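Local atomic coordinates of mandelate racemase/muconate lactonizing enzyme, C-terminal domain protein (Paracoccus denitrificans, PDB entry 4DWD), a protein that binds magnesium and probably acts as a hydro-lyase of the enolase superfamily. Residues Tyr229-Val237 / Lys258-Arg266. Residues are numbered along the deposited sequence; the frame is centred on the assembly and turned at random.
Sequences YHVGAMGEV and KDLILSGVR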
ATOM      1  N   TYR B 229       4.784  15.499  16.990  1.00  9.81           N
ATOM      2  CA  TYR B 229       3.979  14.342  17.311  0.70 10.19           C
ATOM      3  C   TYR B 229       3.241  13.757  16.101  1.00 10.28           C
ATOM      4  O   TYR B 229       2.867  12.586  16.128  1.00 10.24           O
ATOM      5  CB  TYR B 229       3.048  14.604  18.512  0.70 10.91           C
ATOM      6  CG  TYR B 229       2.434  15.979  18.686  0.70 13.40           C
ATOM      7  CD1 TYR B 229       1.295  16.343  17.971  0.70 12.83           C
ATOM      8  CD2 TYR B 229       2.929  16.883  19.630  0.70 14.81           C
ATOM      9  CE1 TYR B 229       0.685  17.575  18.158  0.70 13.01           C
ATOM     10  CE2 TYR B 229       2.324  18.127  19.823  0.70 15.45           C
ATOM     11  CZ  TYR B 229       1.204  18.471  19.082  0.70 14.16           C
ATOM     12  OH  TYR B 229       0.590  19.702  19.266  0.70 15.86           O
ATOM     13  N   HIS B 230       3.089  14.549  15.040  1.00  9.42           N
ATOM     14  CA  HIS B 230       2.408  14.075  13.822  1.00  9.46           C
ATOM     15  C   HIS B 230       3.431  13.492  12.874  1.00  8.49           C
ATOM     16  O   HIS B 230       3.843  14.136  11.903  1.00  8.91           O
ATOM     17  CB  HIS B 230       1.646  15.213  13.122  1.00  9.53           C
ATOM     18  CG  HIS B 230       0.646  15.938  14.006  1.00  9.21           C
ATOM     19  ND1 HIS B 230      -0.254  15.291  14.784  1.00 10.92           N
ATOM     20  CD2 HIS B 230       0.405  17.298  14.173  1.00 10.60           C
ATOM     21  CE1 HIS B 230      -1.013  16.197  15.427  1.00 10.67           C
ATOM     22  NE2 HIS B 230      -0.606  17.425  15.050  1.00 11.76           N
ATOM     23  N   VAL B 231       3.838  12.253  13.135  1.00  8.35           N
ATOM     24  CA  VAL B 231       4.904  11.627  12.361  1.00  8.75           C
ATOM     25  C   VAL B 231       4.440  11.335  10.927  1.00  8.69           C
ATOM     26  O   VAL B 231       5.178  11.558   9.956  1.00  9.48           O
ATOM     27  CB  VAL B 231       5.406  10.346  13.058  1.00  8.80           C
ATOM     28  CG1 VAL B 231       6.445   9.631  12.198  1.00  9.81           C
ATOM     29  CG2 VAL B 231       6.025  10.695  14.402  1.00 10.70           C
ATOM     30  N   GLY B 232       3.208  10.845  10.782  1.00  8.78           N
ATOM     31  CA  GLY B 232       2.645  10.639   9.451  1.00 10.31           C
ATOM     32  C   GLY B 232       2.628  11.919   8.636  1.00  8.90           C
ATOM     33  O   GLY B 232       3.064  11.937   7.464  1.00  9.56           O
ATOM     34  N   ALA B 233       2.158  13.002   9.258  1.00  8.44           N
ATOM     35  CA  ALA B 233       2.092  14.305   8.591  1.00  8.72           C
ATOM     36  C   ALA B 233       3.474  14.843   8.236  1.00  8.77           C
ATOM     37  O   ALA B 233       3.658  15.421   7.158  1.00  9.58           O
ATOM     38  CB  ALA B 233       1.345  15.303   9.449  1.00  9.46           C
HETATM   39  N   MSE B 234       4.439  14.651   9.134  1.00  8.44           N
HETATM   40  CA  MSE B 234       5.811  15.095   8.864  1.00  8.35           C
HETATM   41  C   MSE B 234       6.350  14.451   7.617  1.00  8.68           C
HETATM   42  O   MSE B 234       6.878  15.133   6.741  1.00  8.73           O
HETATM   43  CB  MSE B 234       6.672  14.742  10.075  1.00  8.77           C
HETATM   44  CG  MSE B 234       8.080  15.340  10.030  1.00  9.68           C
HETATM   45 SE   MSE B 234       8.144  17.265  10.469  1.00 11.76          SE
HETATM   46  CE  MSE B 234       7.764  17.021  12.384  1.00 11.06           C
ATOM     47  N   GLY B 235       6.193  13.134   7.509  1.00  8.21           N
ATOM     48  CA  GLY B 235       6.679  12.412   6.337  1.00  9.34           C
ATOM     49  C   GLY B 235       5.885  12.719   5.075  1.00  8.74           C
ATOM     50  O   GLY B 235       6.434  12.720   3.978  1.00  8.73           O
ATOM     51  N   GLU B 236       4.584  12.966   5.236  1.00  8.61           N
ATOM     52  CA  GLU B 236       3.725  13.346   4.108  1.00  9.14           C
ATOM     53  C   GLU B 236       4.196  14.670   3.510  1.00  9.08           C
ATOM     54  O   GLU B 236       4.341  14.802   2.281  1.00  9.38           O
ATOM     55  CB  GLU B 236       2.269  13.466   4.552  1.00 10.61           C
ATOM     56  CG  GLU B 236       1.349  13.997   3.460  1.00 11.00           C
ATOM     57  CD  GLU B 236      -0.097  14.067   3.902  1.00 13.01           C
ATOM     58  OE1 GLU B 236      -0.594  13.052   4.436  1.00 16.61           O
ATOM     59  OE2 GLU B 236      -0.734  15.126   3.696  1.00 12.53           O
ATOM     60  N   VAL B 237       4.463  15.640   4.391  1.00  8.83           N
ATOM     61  CA  VAL B 237       4.920  16.940   3.925  1.00  9.08           C
ATOM     62  C   VAL B 237       6.272  16.772   3.239  1.00  9.00           C
ATOM     63  O   VAL B 237       6.500  17.359   2.161  1.00  9.63           O
ATOM     64  CB  VAL B 237       4.988  17.959   5.083  1.00  9.10           C
ATOM     65  CG1 VAL B 237       5.739  19.236   4.679  1.00  9.67           C
ATOM     66  CG2 VAL B 237       3.584  18.287   5.583  1.00 10.96           C
ATOM     67  N   LYS B 258      13.425   5.017  13.071  1.00  8.14           N
ATOM     68  CA  LYS B 258      12.990   4.145  11.986  1.00  8.43           C
ATOM     69  C   LYS B 258      11.593   4.552  11.490  1.00  8.90           C
ATOM     70  O   LYS B 258      11.365   4.640  10.283  1.00  9.11           O
ATOM     71  CB  LYS B 258      13.035   2.685  12.469  1.00  8.71           C
ATOM     72  CG  LYS B 258      12.553   1.643  11.464  1.00  9.58           C
ATOM     73  CD  LYS B 258      11.051   1.347  11.575  1.00 10.49           C
ATOM     74  CE  LYS B 258      10.643   0.718  12.912  1.00 11.91           C
ATOM     75  NZ  LYS B 258       9.163   0.475  12.995  1.00 13.85           N
ATOM     76  N   ASP B 259      10.673   4.797  12.424  1.00  8.70           N
ATOM     77  CA  ASP B 259       9.311   5.189  12.059  1.00  9.19           C
ATOM     78  C   ASP B 259       9.290   6.529  11.318  1.00  8.93           C
ATOM     79  O   ASP B 259       8.513   6.704  10.377  1.00  9.59           O
ATOM     80  CB  ASP B 259       8.410   5.255  13.297  1.00  9.36           C
ATOM     81  CG  ASP B 259       8.054   3.871  13.832  1.00 12.14           C
ATOM     82  OD1 ASP B 259       8.030   2.914  13.043  1.00 12.85           O
ATOM     83  OD2 ASP B 259       7.807   3.740  15.051  1.00 13.68           O
ATOM     84  N   LEU B 260      10.152   7.458  11.731  1.00  8.95           N
ATOM     85  CA  LEU B 260      10.224   8.744  11.062  1.00  8.61           C
ATOM     86  C   LEU B 260      10.709   8.574   9.622  1.00  8.82           C
ATOM     87  O   LEU B 260      10.180   9.193   8.701  1.00  9.02           O
ATOM     88  CB  LEU B 260      11.134   9.676  11.869  1.00  8.66           C
ATOM     89  CG  LEU B 260      11.271  11.114  11.370  1.00  9.13           C
ATOM     90  CD1 LEU B 260       9.956  11.867  11.478  1.00  9.95           C
ATOM     91  CD2 LEU B 260      12.349  11.815  12.180  1.00  9.39           C
ATOM     92  N   ILE B 261      11.703   7.717   9.431  1.00  8.46           N
ATOM     93  CA  ILE B 261      12.209   7.431   8.094  1.00  8.54           C
ATOM     94  C   ILE B 261      11.105   6.763   7.255  1.00  8.43           C
ATOM     95  O   ILE B 261      10.866   7.150   6.103  1.00  8.28           O
ATOM     96  CB  ILE B 261      13.465   6.552   8.188  1.00  9.27           C
ATOM     97  CG1 ILE B 261      14.614   7.386   8.767  1.00  9.03           C
ATOM     98  CG2 ILE B 261      13.823   5.972   6.828  1.00  9.18           C
ATOM     99  CD1 ILE B 261      15.839   6.546   9.096  1.00  9.98           C
ATOM    100  N   LEU B 262      10.414   5.774   7.825  1.00  8.58           N
ATOM    101  CA  LEU B 262       9.389   5.087   7.047  1.00  8.71           C
ATOM    102  C   LEU B 262       8.232   6.017   6.657  1.00  8.69           C
ATOM    103  O   LEU B 262       7.600   5.817   5.618  1.00 10.24           O
ATOM    104  CB  LEU B 262       8.899   3.814   7.756  1.00  9.78           C
ATOM    105  CG  LEU B 262       9.883   2.639   7.914  1.00 12.72           C
ATOM    106  CD1 LEU B 262       9.139   1.437   8.493  1.00 13.81           C
ATOM    107  CD2 LEU B 262      10.651   2.263   6.654  1.00 18.03           C
ATOM    108  N   SER B 263       7.998   7.054   7.463  1.00  8.28           N
ATOM    109  CA  SER B 263       6.940   8.003   7.152  1.00  8.96           C
ATOM    110  C   SER B 263       7.239   8.830   5.913  1.00  9.32           C
ATOM    111  O   SER B 263       6.323   9.401   5.315  1.00 10.21           O
ATOM    112  CB  SER B 263       6.678   8.946   8.335  1.00  9.83           C
ATOM    113  OG  SER B 263       7.613  10.019   8.377  1.00 10.46           O
ATOM    114  N   GLY B 264       8.515   8.923   5.539  1.00  8.36           N
ATOM    115  CA  GLY B 264       8.882   9.672   4.332  1.00  9.40           C
ATOM    116  C   GLY B 264       9.969  10.711   4.499  1.00  8.39           C
ATOM    117  O   GLY B 264      10.382  11.317   3.530  1.00  8.72           O
ATOM    118  N   VAL B 265      10.444  10.912   5.722  1.00  7.98           N
ATOM    119  CA  VAL B 265      11.498  11.903   5.995  1.00  8.55           C
ATOM    120  C   VAL B 265      12.864  11.400   5.481  1.00  9.02           C
ATOM    121  O   VAL B 265      13.259  10.247   5.740  1.00  9.27           O
ATOM    122  CB  VAL B 265      11.525  12.265   7.496  1.00  8.72           C
ATOM    123  CG1 VAL B 265      12.708  13.167   7.811  1.00  8.82           C
ATOM    124  CG2 VAL B 265      10.195  12.923   7.891  1.00  9.47           C
ATOM    125  N   ARG B 266      13.588  12.265   4.753  1.00  8.62           N
ATOM    126  CA  ARG B 266      14.837  11.855   4.117  0.70  9.24           C
ATOM    127  C   ARG B 266      16.057  12.603   4.658  1.00  8.59           C
ATOM    128  O   ARG B 266      17.139  12.488   4.119  1.00  9.43           O
ATOM    129  CB  ARG B 266      14.736  12.004   2.589  0.70 10.60           C
ATOM    130  CG  ARG B 266      13.610  11.180   1.971  0.70 10.71           C
ATOM    131  CD  ARG B 266      13.880   9.700   2.127  0.70 12.12           C
ATOM    132  NE  ARG B 266      12.726   8.881   1.748  0.70 10.32           N
ATOM    133  CZ  ARG B 266      11.967   8.182   2.589  0.70  8.71           C
ATOM    134  NH1 ARG B 266      12.234   8.169   3.901  0.70  8.59           N
ATOM    135  NH2 ARG B 266      10.953   7.482   2.101  0.70  8.07           N
TER
HETATM  136  O   HOH W   1       3.629   9.642   6.100  1.00 12.84           O
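Gly235 and Gly264 bring two helices of the enolase-type barrel close together, their CA atoms only 4.0 Å apart, and illustrate how glycines let backbones meet where side chains could not. Helices 231-237 and 258-263 cross at -44°. At Gly235 a CB would run into Ser263 O; instead its CA lies 3.2 Å from that oxygen in a CA-H...O contact. Gly264, with positive phi, ends the second helix in a Schellman motif, and a CB there would collide with Gly235 O.

Polar links are few and local. Ser263 OG, held between its own backbone N and carbonyl carbon (chi1 82°), turns back to donate to Leu260 O at 2.7 Å; the same oxygen lies against Gly235 CA, 3.3 Å from OG. One water donates to both Gly232 O and Ser263 O, bridging the backbones. With an alanine in place of Ser263 the hydroxyl bond goes, which would probably leave Leu260 O relying on weak backbone N-H bonds and a small gap beside Gly235 CA.

Apolar packing fills the rest. Val231 CG1, anti to the backbone N, reaches Ser263 CB at 3.9 Å and also touches Leu260 CD1. Further along, Met234, a selenomethionine, crosses Val265 at a slant, CG to CG2 3.9 Å, before its bent chain leads off toward Glu224, Pro225 and Ala247.

On the outer side Glu236 pairs with Arg240 and with Arg266 of a second subunit. Together these contacts join neighbouring helices of the modified TIM barrel, packed outside its strands near Glu223 and Glu249, both seen binding calcium in this protein.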